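Long-range contacts in Rod shape determining protein RodA (Thermus thermophilus, PDB 6BAR), which probably polymerises lipid-linked disaccharide-peptide precursors into peptidoglycan strands during cell wall elongation: residues Phe17-Ile22 with Gly278-Arg283; Leu68-Tyr73 with Leu115-Lys120; Ala93-Val98 with Leu148-Leu153; Ala156-Phe161 with Leu307-Val312; Val312-Val317 with Leu327-Phe332. All coordinates share one frame; numbering follows the deposited sequence.

Contacts 4 and 5 form the middle of the set: their centres lie 9 Å apart, they share V312 on helix 294-319, and Q310 NE2 makes a weak hydrogen bond to T328 O. Contact 1 reaches this pair from helices 13-30 and 266-288, with V19 CG1 against L331 CD1 at 3.8 Å. Contact 3 joins from another side through L148 CD2, 3.9 Å from A156 CB, and its centre is 30 Å from that of contact 1. Contact 2 touches none of the others; its nearest atoms come within about 6 Å of contact 4. A bound monoolein lies about 8 Å from the V19 side chain, and one lies about 7 Å from that of L72.

Contact 1: residues Phe17-Ile22 with Gly278-Arg283; sequences FLVAAI and GLLLAR
L18 and L280 carry most of this contact, and nearly all of it is apolar. In L18, chi1 (-64°) sets CG anti to the carbonyl carbon. From there its branch CD1 lands on the backbone of the other helix, 3.7 Å from L280 CA. The same methyl lies 4.0 Å from L279 CB and 4.0 Å from R283 CG, so a single carbon is set among three residues, L279, L280 and R283, on one side of that helix. From the other side L280 answers with its own CD1, which meets V19 CG2 at 3.7 Å, the two side chains crossing obliquely. I22 CD1 adds a longer touch to the same L280 methyl, 4.3 Å away.

These residues lie on helix 13-30 and helix 266-288, the latter predicted to span the membrane. The two short segments run nearly antiparallel, at 154°, with their axes 9.9 Å apart at closest approach. That spacing leaves room for leucine side chains between the backbones. V19 and I22 also reach L331 in the loop before helix 336-354, and V19 packs on L343 and L346 of that helix.

The polar element sits at the margin of the leucine contact. R283 lends only its aliphatic part to L18: the chain bends at chi2 (-55°), and its NH2 forms a salt bridge with D12, just before helix 13-30.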
# COMPACT_ATOMS: atom_id res chain seq x y z
N PHE A 17 -7.38 -14.21 -7.26
CA PHE A 17 -7.94 -13.89 -8.58
C PHE A 17 -8.19 -12.39 -8.72
O PHE A 17 -8.03 -11.84 -9.81
CB PHE A 17 -9.25 -14.65 -8.83
CG PHE A 17 -10.03 -14.13 -10.03
CD1 PHE A 17 -9.62 -14.41 -11.32
CD2 PHE A 17 -11.17 -13.35 -9.85
CE1 PHE A 17 -10.32 -13.94 -12.42
CE2 PHE A 17 -11.88 -12.87 -10.94
CZ PHE A 17 -11.46 -13.16 -12.23
N LEU A 18 -8.58 -11.72 -7.63
CA LEU A 18 -8.81 -10.28 -7.70
C LEU A 18 -7.51 -9.53 -8.01
O LEU A 18 -7.47 -8.65 -8.89
CB LEU A 18 -9.43 -9.79 -6.40
CG LEU A 18 -10.82 -10.31 -6.02
CD1 LEU A 18 -11.37 -9.62 -4.77
CD2 LEU A 18 -11.81 -10.18 -7.17
N VAL A 19 -6.44 -9.85 -7.27
CA VAL A 19 -5.15 -9.21 -7.53
C VAL A 19 -4.71 -9.48 -8.97
O VAL A 19 -4.29 -8.57 -9.68
CB VAL A 19 -4.10 -9.68 -6.51
CG1 VAL A 19 -2.71 -9.19 -6.91
CG2 VAL A 19 -4.45 -9.18 -5.13
N ALA A 20 -4.84 -10.73 -9.42
CA ALA A 20 -4.41 -11.08 -10.77
C ALA A 20 -5.24 -10.35 -11.83
O ALA A 20 -4.71 -9.97 -12.88
CB ALA A 20 -4.50 -12.59 -10.98
N ALA A 21 -6.52 -10.11 -11.56
CA ALA A 21 -7.39 -9.44 -12.53
C ALA A 21 -7.04 -7.96 -12.65
O ALA A 21 -6.95 -7.41 -13.77
CB ALA A 21 -8.85 -9.62 -12.13
N ILE A 22 -6.84 -7.29 -11.51
CA ILE A 22 -6.42 -5.89 -11.56
C ILE A 22 -5.06 -5.77 -12.24
O ILE A 22 -4.84 -4.86 -13.06
CB ILE A 22 -6.44 -5.28 -10.15
CG1 ILE A 22 -7.84 -5.44 -9.54
CG2 ILE A 22 -6.04 -3.81 -10.18
CD1 ILE A 22 -8.04 -4.72 -8.23
N GLY A 278 -13.33 -2.31 -5.35
CA GLY A 278 -14.29 -2.49 -4.28
C GLY A 278 -14.36 -3.92 -3.79
O GLY A 278 -14.41 -4.18 -2.59
N LEU A 279 -14.34 -4.87 -4.73
CA LEU A 279 -14.30 -6.28 -4.35
C LEU A 279 -13.00 -6.64 -3.64
O LEU A 279 -13.00 -7.46 -2.71
CB LEU A 279 -14.47 -7.17 -5.58
CG LEU A 279 -15.80 -7.02 -6.30
CD1 LEU A 279 -15.99 -8.13 -7.32
CD2 LEU A 279 -16.94 -7.00 -5.30
N LEU A 280 -11.88 -6.03 -4.05
CA LEU A 280 -10.62 -6.31 -3.37
C LEU A 280 -10.65 -5.79 -1.93
O LEU A 280 -10.24 -6.50 -1.00
CB LEU A 280 -9.46 -5.71 -4.15
CG LEU A 280 -8.08 -5.97 -3.56
CD1 LEU A 280 -7.18 -6.74 -4.53
CD2 LEU A 280 -7.44 -4.66 -3.15
N LEU A 281 -11.12 -4.56 -1.72
CA LEU A 281 -11.23 -4.04 -0.36
C LEU A 281 -12.22 -4.85 0.47
O LEU A 281 -12.00 -5.09 1.66
CB LEU A 281 -11.61 -2.56 -0.38
CG LEU A 281 -10.67 -1.58 -1.10
CD1 LEU A 281 -11.23 -0.16 -1.04
CD2 LEU A 281 -9.24 -1.61 -0.56
N ALA A 282 -13.31 -5.32 -0.17
CA ALA A 282 -14.28 -6.16 0.53
C ALA A 282 -13.66 -7.48 0.98
O ALA A 282 -13.87 -7.91 2.11
CB ALA A 282 -15.50 -6.42 -0.36
N ARG A 283 -12.92 -8.15 0.09
CA ARG A 283 -12.31 -9.42 0.47
C ARG A 283 -11.24 -9.21 1.54
O ARG A 283 -11.08 -10.06 2.42
CB ARG A 283 -11.72 -10.12 -0.75
CG ARG A 283 -12.66 -11.17 -1.37
CD ARG A 283 -13.11 -12.22 -0.36
NE ARG A 283 -14.08 -13.16 -0.91
CZ ARG A 283 -13.78 -14.36 -1.41
NH1 ARG A 283 -14.74 -15.15 -1.89
NH2 ARG A 283 -12.52 -14.77 -1.44

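Contact 2: residues Leu68-Tyr73 with Leu115-Lys120; sequences LAYPLY and LLALAK
A69 and A117 mark a close, roughly antiparallel helix pair (segments at 143°), in which small residues let the start of helix 69-86, predicted to cross the membrane, come near helix 106-121. Their CA atoms are 4.7 Å apart, and the axes of the short segments approach to 8.0 Å. A69 CB rests against L116 CB at 4.0 Å and K120 CD at 3.8 Å, while A117 CB meets Y73 CB at 3.8 Å. L72 and L116 touch through their CD1 methyls.

On the outer side, chi1 of Y70 (-66°) puts CG anti to the carbonyl carbon. The ring reaches the neighbouring helix. K120, extended beyond CG, crosses it at about a right angle, with CD over one face toward the rim. At the ring edge, near its plane, lies A117 O, 3.7 Å from Y70 CE1. The ammonium NZ of K120 stands 4.8 Å from the ring centroid, an off-centre cation-pi contact 29° off the normal.

K120 NZ also makes a weak hydrogen bond to F66 O, and Y73 OH is hydrogen-bonded to L139 O. A carbonyl and a pi face thus probably ease the lysine charge, while its methylene chain packs beside A69.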
# COMPACT_ATOMS: atom_id res chain seq x y z
N LEU A 68 9.30 -10.25 13.85
CA LEU A 68 10.03 -9.19 13.14
C LEU A 68 9.29 -7.86 13.14
O LEU A 68 9.69 -6.96 12.39
CB LEU A 68 10.28 -9.61 11.70
CG LEU A 68 11.25 -10.77 11.55
CD1 LEU A 68 11.33 -11.18 10.09
CD2 LEU A 68 12.60 -10.32 12.07
N ALA A 69 8.23 -7.71 13.93
CA ALA A 69 7.43 -6.50 13.87
C ALA A 69 8.23 -5.27 14.27
O ALA A 69 8.14 -4.22 13.62
CB ALA A 69 6.19 -6.65 14.76
N TYR A 70 9.04 -5.39 15.31
CA TYR A 70 9.80 -4.27 15.84
C TYR A 70 11.11 -4.07 15.08
O TYR A 70 11.47 -2.92 14.78
CB TYR A 70 10.03 -4.46 17.34
CG TYR A 70 8.76 -4.41 18.19
CD1 TYR A 70 7.61 -3.78 17.72
CD2 TYR A 70 8.72 -4.99 19.45
CE1 TYR A 70 6.45 -3.73 18.49
CE2 TYR A 70 7.56 -4.94 20.23
CZ TYR A 70 6.43 -4.31 19.74
OH TYR A 70 5.29 -4.26 20.51
N PRO A 71 11.86 -5.13 14.74
CA PRO A 71 13.06 -4.92 13.91
C PRO A 71 12.76 -4.32 12.54
O PRO A 71 13.50 -3.44 12.09
CB PRO A 71 13.67 -6.32 13.80
CG PRO A 71 13.20 -7.03 15.00
CD PRO A 71 11.81 -6.52 15.24
N LEU A 72 11.69 -4.76 11.87
CA LEU A 72 11.39 -4.16 10.58
C LEU A 72 11.02 -2.68 10.72
O LEU A 72 11.41 -1.87 9.87
CB LEU A 72 10.27 -4.94 9.88
CG LEU A 72 10.66 -6.37 9.46
CD1 LEU A 72 9.55 -7.03 8.66
CD2 LEU A 72 11.98 -6.39 8.69
N TYR A 73 10.32 -2.32 11.80
CA TYR A 73 9.99 -0.92 12.04
C TYR A 73 11.24 -0.08 12.26
O TYR A 73 11.38 1.02 11.69
CB TYR A 73 9.05 -0.81 13.25
CG TYR A 73 8.81 0.60 13.75
CD1 TYR A 73 7.86 1.41 13.14
CD2 TYR A 73 9.51 1.11 14.83
CE1 TYR A 73 7.62 2.69 13.60
CE2 TYR A 73 9.28 2.39 15.29
CZ TYR A 73 8.34 3.18 14.67
OH TYR A 73 8.10 4.45 15.13
N LEU A 115 2.74 -0.95 10.17
CA LEU A 115 1.54 -1.77 10.33
C LEU A 115 1.80 -2.94 11.27
O LEU A 115 1.04 -3.18 12.22
CB LEU A 115 1.03 -2.26 8.97
CG LEU A 115 0.28 -1.22 8.12
CD1 LEU A 115 -0.14 -1.81 6.78
CD2 LEU A 115 -0.94 -0.70 8.87
N LEU A 116 2.91 -3.66 11.06
CA LEU A 116 3.25 -4.79 11.93
C LEU A 116 3.51 -4.34 13.36
O LEU A 116 3.00 -4.94 14.31
CB LEU A 116 4.46 -5.53 11.38
CG LEU A 116 4.16 -6.42 10.17
CD1 LEU A 116 5.42 -7.05 9.60
CD2 LEU A 116 3.15 -7.48 10.56
N ALA A 117 4.31 -3.28 13.53
CA ALA A 117 4.67 -2.82 14.87
C ALA A 117 3.44 -2.38 15.65
O ALA A 117 3.28 -2.72 16.83
CB ALA A 117 5.70 -1.69 14.79
N LEU A 118 2.55 -1.61 15.01
CA LEU A 118 1.36 -1.13 15.71
C LEU A 118 0.40 -2.28 15.99
O LEU A 118 -0.20 -2.33 17.07
CB LEU A 118 0.69 -0.03 14.89
CG LEU A 118 -0.13 0.98 15.70
CD1 LEU A 118 0.72 1.62 16.79
CD2 LEU A 118 -0.74 2.04 14.81
N ALA A 119 0.24 -3.21 15.04
CA ALA A 119 -0.62 -4.36 15.29
C ALA A 119 -0.14 -5.17 16.48
O ALA A 119 -0.94 -5.55 17.34
CB ALA A 119 -0.71 -5.23 14.03
N LYS A 120 1.17 -5.45 16.55
CA LYS A 120 1.69 -6.26 17.65
C LYS A 120 1.62 -5.50 18.97
O LYS A 120 1.19 -6.06 19.99
CB LYS A 120 3.13 -6.70 17.37
CG LYS A 120 3.73 -7.59 18.46
CD LYS A 120 5.21 -7.90 18.21
CE LYS A 120 5.79 -8.82 19.30
NZ LYS A 120 7.23 -9.15 19.07

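Contact 3: residues Ala93-Val98 with Leu148-Leu153; sequences ARAWFV and LLQPDL
Q150 lies alongside residues 93-95, its CG anti to the carbonyl carbon (chi1 -75°) and its chain extended from there. CG comes to R94 O at 3.3 Å, and the amide end carries on past it to bring OE1 against A95 CB. NE2 makes a weak hydrogen bond to L146 O near the end of the preceding helix 131-148. A93 points its CB at the Q150-P151 junction and meets P151 CD at 3.6 Å; its CA-H makes a bent contact with Q150 O, 3.3 Å from A93 CA.

The peptide bond before P151 is cis, which kinks the short connection between helix 131-148 and helix 153-170. D152 is the N-cap of the second helix, its OD1 accepting a hydrogen bond from G155 N. The facing segment leads into the two-stranded antiparallel hairpin of 97-99 and 102-104.

An alanine at Q150 would take away CG and the amide, and would probably leave a gap beside A95 CB and L146 O without its weak bond. Q150 also packs on L80 and L84 of helix 69-86, while the R94 guanidinium forms a long, weak ion pair with E89.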
# COMPACT_ATOMS: atom_id res chain seq x y z
N ALA A 93 12.35 16.15 -4.11
CA ALA A 93 12.47 15.43 -2.85
C ALA A 93 13.26 14.15 -3.07
O ALA A 93 13.01 13.43 -4.05
CB ALA A 93 11.09 15.09 -2.27
N ARG A 94 14.21 13.88 -2.18
CA ARG A 94 14.98 12.64 -2.22
C ARG A 94 14.23 11.57 -1.43
O ARG A 94 14.18 11.61 -0.19
CB ARG A 94 16.40 12.84 -1.70
CG ARG A 94 16.56 13.94 -0.66
CD ARG A 94 18.04 14.17 -0.35
NE ARG A 94 18.84 14.35 -1.56
CZ ARG A 94 20.16 14.51 -1.58
NH1 ARG A 94 20.80 14.67 -2.73
NH2 ARG A 94 20.84 14.50 -0.44
N ALA A 95 13.62 10.62 -2.15
CA ALA A 95 12.82 9.57 -1.54
C ALA A 95 13.09 8.21 -2.16
O ALA A 95 12.32 7.27 -1.94
CB ALA A 95 11.33 9.90 -1.65
N TRP A 96 14.17 8.07 -2.93
CA TRP A 96 14.46 6.85 -3.65
C TRP A 96 15.92 6.48 -3.49
O TRP A 96 16.80 7.35 -3.52
CB TRP A 96 14.13 6.99 -5.13
CG TRP A 96 12.68 6.91 -5.44
CD1 TRP A 96 11.75 7.88 -5.26
CD2 TRP A 96 11.99 5.78 -5.98
NE1 TRP A 96 10.51 7.43 -5.66
CE2 TRP A 96 10.64 6.14 -6.11
CE3 TRP A 96 12.39 4.49 -6.37
CZ2 TRP A 96 9.67 5.27 -6.61
CZ3 TRP A 96 11.43 3.63 -6.87
CH2 TRP A 96 10.09 4.02 -6.98
N PHE A 97 16.18 5.19 -3.33
CA PHE A 97 17.53 4.66 -3.42
C PHE A 97 17.71 4.11 -4.83
O PHE A 97 16.96 3.21 -5.25
CB PHE A 97 17.78 3.56 -2.38
CG PHE A 97 18.02 4.08 -0.99
CD1 PHE A 97 17.06 3.94 -0.01
CD2 PHE A 97 19.22 4.69 -0.67
CE1 PHE A 97 17.29 4.41 1.28
CE2 PHE A 97 19.45 5.17 0.61
CZ PHE A 97 18.48 5.02 1.59
N VAL A 98 18.67 4.66 -5.57
CA VAL A 98 18.95 4.25 -6.94
C VAL A 98 20.36 3.69 -6.98
O VAL A 98 21.34 4.44 -6.84
CB VAL A 98 18.77 5.39 -7.94
CG1 VAL A 98 19.07 4.91 -9.35
CG2 VAL A 98 17.34 5.93 -7.87
N LEU A 148 7.98 13.68 5.83
CA LEU A 148 7.81 15.08 5.46
C LEU A 148 9.13 15.82 5.23
O LEU A 148 9.12 16.89 4.62
CB LEU A 148 7.00 15.83 6.53
CG LEU A 148 5.54 15.39 6.66
CD1 LEU A 148 4.78 16.30 7.61
CD2 LEU A 148 4.87 15.34 5.30
N LEU A 149 10.26 15.27 5.69
CA LEU A 149 11.57 15.87 5.49
C LEU A 149 12.12 15.65 4.08
O LEU A 149 13.19 16.18 3.76
CB LEU A 149 12.57 15.31 6.50
CG LEU A 149 12.90 16.12 7.76
CD1 LEU A 149 11.65 16.48 8.55
CD2 LEU A 149 13.88 15.35 8.63
N GLN A 150 11.43 14.88 3.24
CA GLN A 150 11.96 14.57 1.92
C GLN A 150 11.80 15.74 0.96
O GLN A 150 12.78 16.14 0.32
CB GLN A 150 11.30 13.29 1.37
CG GLN A 150 11.81 12.01 2.02
CD GLN A 150 10.78 10.90 2.04
OE1 GLN A 150 9.99 10.74 1.11
NE2 GLN A 150 10.78 10.13 3.12
N PRO A 151 10.60 16.34 0.81
CA PRO A 151 9.27 16.03 1.37
C PRO A 151 8.38 15.17 0.45
O PRO A 151 8.36 15.40 -0.76
CB PRO A 151 8.66 17.41 1.58
CG PRO A 151 9.24 18.23 0.49
CD PRO A 151 10.61 17.68 0.18
N ASP A 152 7.67 14.19 1.03
CA ASP A 152 6.69 13.35 0.32
C ASP A 152 5.50 13.19 1.27
O ASP A 152 5.55 12.40 2.21
CB ASP A 152 7.28 11.99 -0.06
CG ASP A 152 6.27 11.06 -0.77
OD1 ASP A 152 5.43 10.44 -0.08
OD2 ASP A 152 6.34 10.92 -2.01
N LEU A 153 4.43 13.96 1.03
CA LEU A 153 3.27 13.88 1.90
C LEU A 153 2.21 12.91 1.41
O LEU A 153 1.26 12.65 2.15
CB LEU A 153 2.65 15.27 2.11
CG LEU A 153 2.29 16.15 0.91
CD1 LEU A 153 0.97 15.74 0.27
CD2 LEU A 153 2.24 17.61 1.35

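Contact 4: residues Ala156-Phe161 with Leu307-Val312; sequences ALVVLF and LGFQVV
F161 and F309 both set their CG anti to the backbone N (chi1 177° and -175°), and each side chain is carried toward the opposite helix, where the rings overlap. They form an offset stack with centroids 4.6 Å apart and planes 20° from parallel. F309 CD1 lies over one face of the F161 ring, toward the rim. In return, F161 CB stands over the centre of the F309 face as a CH-pi contact, 4.0 Å from the centroid. F309 CB is also close to F161 CD2.

The edge of the F309 ring is met by L157, whose CB is 3.6 Å from F309 CE2. Beside the rings, V158 CG2 packs on Q310 CG at 3.6 Å. Q310 sends its amide on to the following loop, where NE2 makes a weak hydrogen bond to T328 O.

The segments belong to helices 153-170 and 294-319, both largely within predicted transmembrane spans; the axes of the two short segments approach to 9.4 Å. Helix 175-184 adds L181, which packs on L157 and F161.

An alanine at F309 would probably leave the F161 ring without its stacking partner and open a gap beside L157 CB and V158. With no hydrogen bond crossing between the segments, they are joined by ring overlap and aliphatic packing, interactions that suit a membrane interior.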
# COMPACT_ATOMS: atom_id res chain seq x y z
N ALA A 156 3.05 10.06 3.45
CA ALA A 156 2.67 10.46 4.80
C ALA A 156 1.17 10.31 5.01
O ALA A 156 0.73 9.82 6.06
CB ALA A 156 3.11 11.89 5.08
N LEU A 157 0.37 10.71 4.02
CA LEU A 157 -1.08 10.55 4.12
C LEU A 157 -1.47 9.08 4.21
O LEU A 157 -2.31 8.70 5.02
CB LEU A 157 -1.78 11.21 2.94
CG LEU A 157 -1.83 12.73 2.96
CD1 LEU A 157 -2.60 13.22 1.75
CD2 LEU A 157 -2.47 13.22 4.24
N VAL A 158 -0.87 8.24 3.35
CA VAL A 158 -1.17 6.81 3.38
C VAL A 158 -0.85 6.23 4.76
O VAL A 158 -1.67 5.53 5.36
CB VAL A 158 -0.40 6.07 2.28
CG1 VAL A 158 -0.68 4.58 2.36
CG2 VAL A 158 -0.78 6.60 0.93
N VAL A 159 0.34 6.53 5.26
CA VAL A 159 0.76 6.00 6.56
C VAL A 159 -0.19 6.45 7.66
O VAL A 159 -0.69 5.64 8.44
CB VAL A 159 2.21 6.43 6.86
CG1 VAL A 159 2.54 6.20 8.32
CG2 VAL A 159 3.18 5.68 5.96
N LEU A 160 -0.45 7.76 7.73
CA LEU A 160 -1.30 8.29 8.79
C LEU A 160 -2.70 7.70 8.72
O LEU A 160 -3.28 7.35 9.75
CB LEU A 160 -1.35 9.82 8.70
CG LEU A 160 -1.97 10.56 9.89
CD1 LEU A 160 -1.39 10.07 11.21
CD2 LEU A 160 -1.75 12.06 9.75
N PHE A 161 -3.25 7.58 7.52
CA PHE A 161 -4.59 7.04 7.39
C PHE A 161 -4.63 5.56 7.76
O PHE A 161 -5.61 5.10 8.37
CB PHE A 161 -5.12 7.24 5.98
CG PHE A 161 -6.45 6.64 5.77
CD1 PHE A 161 -7.59 7.31 6.15
CD2 PHE A 161 -6.57 5.37 5.22
CE1 PHE A 161 -8.83 6.75 5.97
CE2 PHE A 161 -7.80 4.80 5.04
CZ PHE A 161 -8.94 5.49 5.41
N LEU A 307 -4.48 0.70 1.14
CA LEU A 307 -4.72 0.44 -0.28
C LEU A 307 -5.90 1.25 -0.79
O LEU A 307 -5.79 2.00 -1.78
CB LEU A 307 -4.95 -1.06 -0.48
CG LEU A 307 -4.54 -1.67 -1.81
CD1 LEU A 307 -4.27 -3.15 -1.62
CD2 LEU A 307 -5.65 -1.46 -2.83
N GLY A 308 -7.06 1.11 -0.14
CA GLY A 308 -8.22 1.90 -0.51
C GLY A 308 -7.94 3.39 -0.50
O GLY A 308 -8.49 4.13 -1.33
N PHE A 309 -7.08 3.85 0.41
CA PHE A 309 -6.81 5.28 0.49
C PHE A 309 -6.01 5.76 -0.71
O PHE A 309 -6.28 6.84 -1.24
CB PHE A 309 -6.08 5.62 1.79
CG PHE A 309 -5.86 7.09 2.00
CD1 PHE A 309 -6.88 7.89 2.49
CD2 PHE A 309 -4.64 7.67 1.71
CE1 PHE A 309 -6.68 9.25 2.69
CE2 PHE A 309 -4.43 9.03 1.90
CZ PHE A 309 -5.45 9.82 2.39
N GLN A 310 -5.02 4.99 -1.15
CA GLN A 310 -4.33 5.37 -2.38
C GLN A 310 -5.30 5.42 -3.56
O GLN A 310 -5.24 6.34 -4.39
CB GLN A 310 -3.18 4.41 -2.68
CG GLN A 310 -2.10 4.45 -1.64
CD GLN A 310 -0.78 3.94 -2.15
OE1 GLN A 310 0.06 3.47 -1.38
NE2 GLN A 310 -0.58 4.03 -3.46
N VAL A 311 -6.21 4.45 -3.63
CA VAL A 311 -7.18 4.44 -4.73
C VAL A 311 -8.04 5.71 -4.70
O VAL A 311 -8.23 6.39 -5.72
CB VAL A 311 -8.04 3.17 -4.70
CG1 VAL A 311 -9.15 3.26 -5.73
CG2 VAL A 311 -7.17 1.95 -4.95
N VAL A 312 -8.58 6.05 -3.52
CA VAL A 312 -9.46 7.22 -3.47
C VAL A 312 -8.68 8.52 -3.59
O VAL A 312 -9.26 9.55 -3.96
CB VAL A 312 -10.35 7.22 -2.21
CG1 VAL A 312 -11.28 6.01 -2.21
CG2 VAL A 312 -9.51 7.28 -0.94

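Contact 5: residues Val312-Val317 with Leu327-Phe332; sequences VVNLGV and LTLPLF
N314 and L327 meet in the close part of this contact, where the carboxamide of N314 faces the backbone of the returning loop. CG is anti to the carbonyl carbon (chi1 -69°), and ND2 lies 3.4 Å from L327 O and 3.4 Å from T328 O, both weak hydrogen bonds. Its stronger partner is Q310 O, one turn back in the same helix. OD1 sits near L327 O with no bond between the two acceptors, so the amide's exact rotation is doubtful at this resolution. Beside it V313 CG1 packs on L327 CD1 at 3.8 Å, the side chains crossing at about a right angle.

The packing is looser toward L329, whose CD1 reaches N314 CB at 4.1 Å. Still further out, V312 points away from the loop on the surface, and T328 points its CB away from the helix, its OG1 hydrogen-bonded to S338 OG.

At L329 the loop itself bends: P330 and L331 form the corner of a type II beta turn, with L331 at positive phi (72°) and F332 N bonded to L329 O. The asparagine bridges, weakly, from helix 294-319 to the extended part of the loop, just before that turn.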
# COMPACT_ATOMS: atom_id res chain seq x y z
N VAL A 312 -8.58 6.05 -3.52
CA VAL A 312 -9.46 7.22 -3.47
C VAL A 312 -8.68 8.52 -3.59
O VAL A 312 -9.26 9.55 -3.96
CB VAL A 312 -10.35 7.22 -2.21
CG1 VAL A 312 -11.28 6.01 -2.21
CG2 VAL A 312 -9.51 7.28 -0.94
N VAL A 313 -7.37 8.52 -3.30
CA VAL A 313 -6.55 9.70 -3.56
C VAL A 313 -6.42 9.92 -5.06
O VAL A 313 -6.55 11.05 -5.55
CB VAL A 313 -5.17 9.55 -2.89
CG1 VAL A 313 -4.13 10.42 -3.60
CG2 VAL A 313 -5.25 9.91 -1.42
N ASN A 314 -6.16 8.85 -5.81
CA ASN A 314 -6.08 8.99 -7.26
C ASN A 314 -7.42 9.40 -7.87
O ASN A 314 -7.45 10.08 -8.90
CB ASN A 314 -5.55 7.71 -7.89
CG ASN A 314 -4.08 7.47 -7.56
OD1 ASN A 314 -3.19 7.90 -8.29
ND2 ASN A 314 -3.83 6.77 -6.46
N LEU A 315 -8.54 9.01 -7.24
CA LEU A 315 -9.84 9.49 -7.70
C LEU A 315 -9.90 11.02 -7.70
O LEU A 315 -10.18 11.66 -8.73
CB LEU A 315 -10.97 8.91 -6.85
CG LEU A 315 -11.29 7.42 -7.01
CD1 LEU A 315 -12.65 7.06 -6.41
CD2 LEU A 315 -11.21 6.99 -8.47
N GLY A 316 -9.62 11.64 -6.54
CA GLY A 316 -9.65 13.09 -6.45
C GLY A 316 -8.58 13.78 -7.28
O GLY A 316 -8.75 14.93 -7.68
N VAL A 317 -7.46 13.09 -7.52
CA VAL A 317 -6.46 13.63 -8.44
C VAL A 317 -7.04 13.74 -9.85
O VAL A 317 -6.88 14.76 -10.53
CB VAL A 317 -5.18 12.78 -8.41
CG1 VAL A 317 -4.28 13.14 -9.58
CG2 VAL A 317 -4.44 12.97 -7.09
N LEU A 327 1.48 9.11 -5.45
CA LEU A 327 0.79 7.85 -5.15
C LEU A 327 0.18 7.28 -6.42
O LEU A 327 -0.71 7.89 -7.03
CB LEU A 327 -0.31 8.07 -4.10
CG LEU A 327 0.08 8.66 -2.74
CD1 LEU A 327 -1.15 8.83 -1.85
CD2 LEU A 327 1.13 7.79 -2.06
N THR A 328 0.64 6.10 -6.81
CA THR A 328 0.09 5.44 -7.98
C THR A 328 -1.15 4.63 -7.61
O THR A 328 -1.45 4.40 -6.43
CB THR A 328 1.13 4.55 -8.65
OG1 THR A 328 1.76 3.73 -7.65
CG2 THR A 328 2.18 5.40 -9.34
N LEU A 329 -1.88 4.23 -8.63
CA LEU A 329 -2.97 3.30 -8.44
C LEU A 329 -2.38 1.91 -8.23
O LEU A 329 -1.71 1.39 -9.13
CB LEU A 329 -3.89 3.31 -9.65
CG LEU A 329 -5.31 2.85 -9.40
CD1 LEU A 329 -5.92 3.69 -8.29
CD2 LEU A 329 -6.10 3.00 -10.68
N PRO A 330 -2.57 1.29 -7.07
CA PRO A 330 -1.85 0.04 -6.76
C PRO A 330 -2.21 -1.09 -7.71
O PRO A 330 -3.38 -1.31 -8.04
CB PRO A 330 -2.28 -0.26 -5.32
CG PRO A 330 -3.52 0.57 -5.08
CD PRO A 330 -3.35 1.79 -5.92
N LEU A 331 -1.17 -1.81 -8.16
CA LEU A 331 -1.26 -2.95 -9.07
C LEU A 331 -1.63 -2.55 -10.50
O LEU A 331 -1.51 -3.36 -11.42
CB LEU A 331 -2.28 -3.99 -8.57
CG LEU A 331 -2.06 -4.69 -7.22
CD1 LEU A 331 -3.31 -5.44 -6.81
CD2 LEU A 331 -0.87 -5.63 -7.30
N PHE A 332 -2.05 -1.30 -10.70
CA PHE A 332 -2.57 -0.83 -11.98
C PHE A 332 -1.69 0.21 -12.65
O PHE A 332 -1.37 0.08 -13.83
CB PHE A 332 -3.98 -0.26 -11.79
CG PHE A 332 -4.67 0.08 -13.08
CD1 PHE A 332 -5.27 -0.91 -13.84
CD2 PHE A 332 -4.73 1.39 -13.53
CE1 PHE A 332 -5.90 -0.61 -15.03
CE2 PHE A 332 -5.37 1.71 -14.72
CZ PHE A 332 -5.95 0.71 -15.47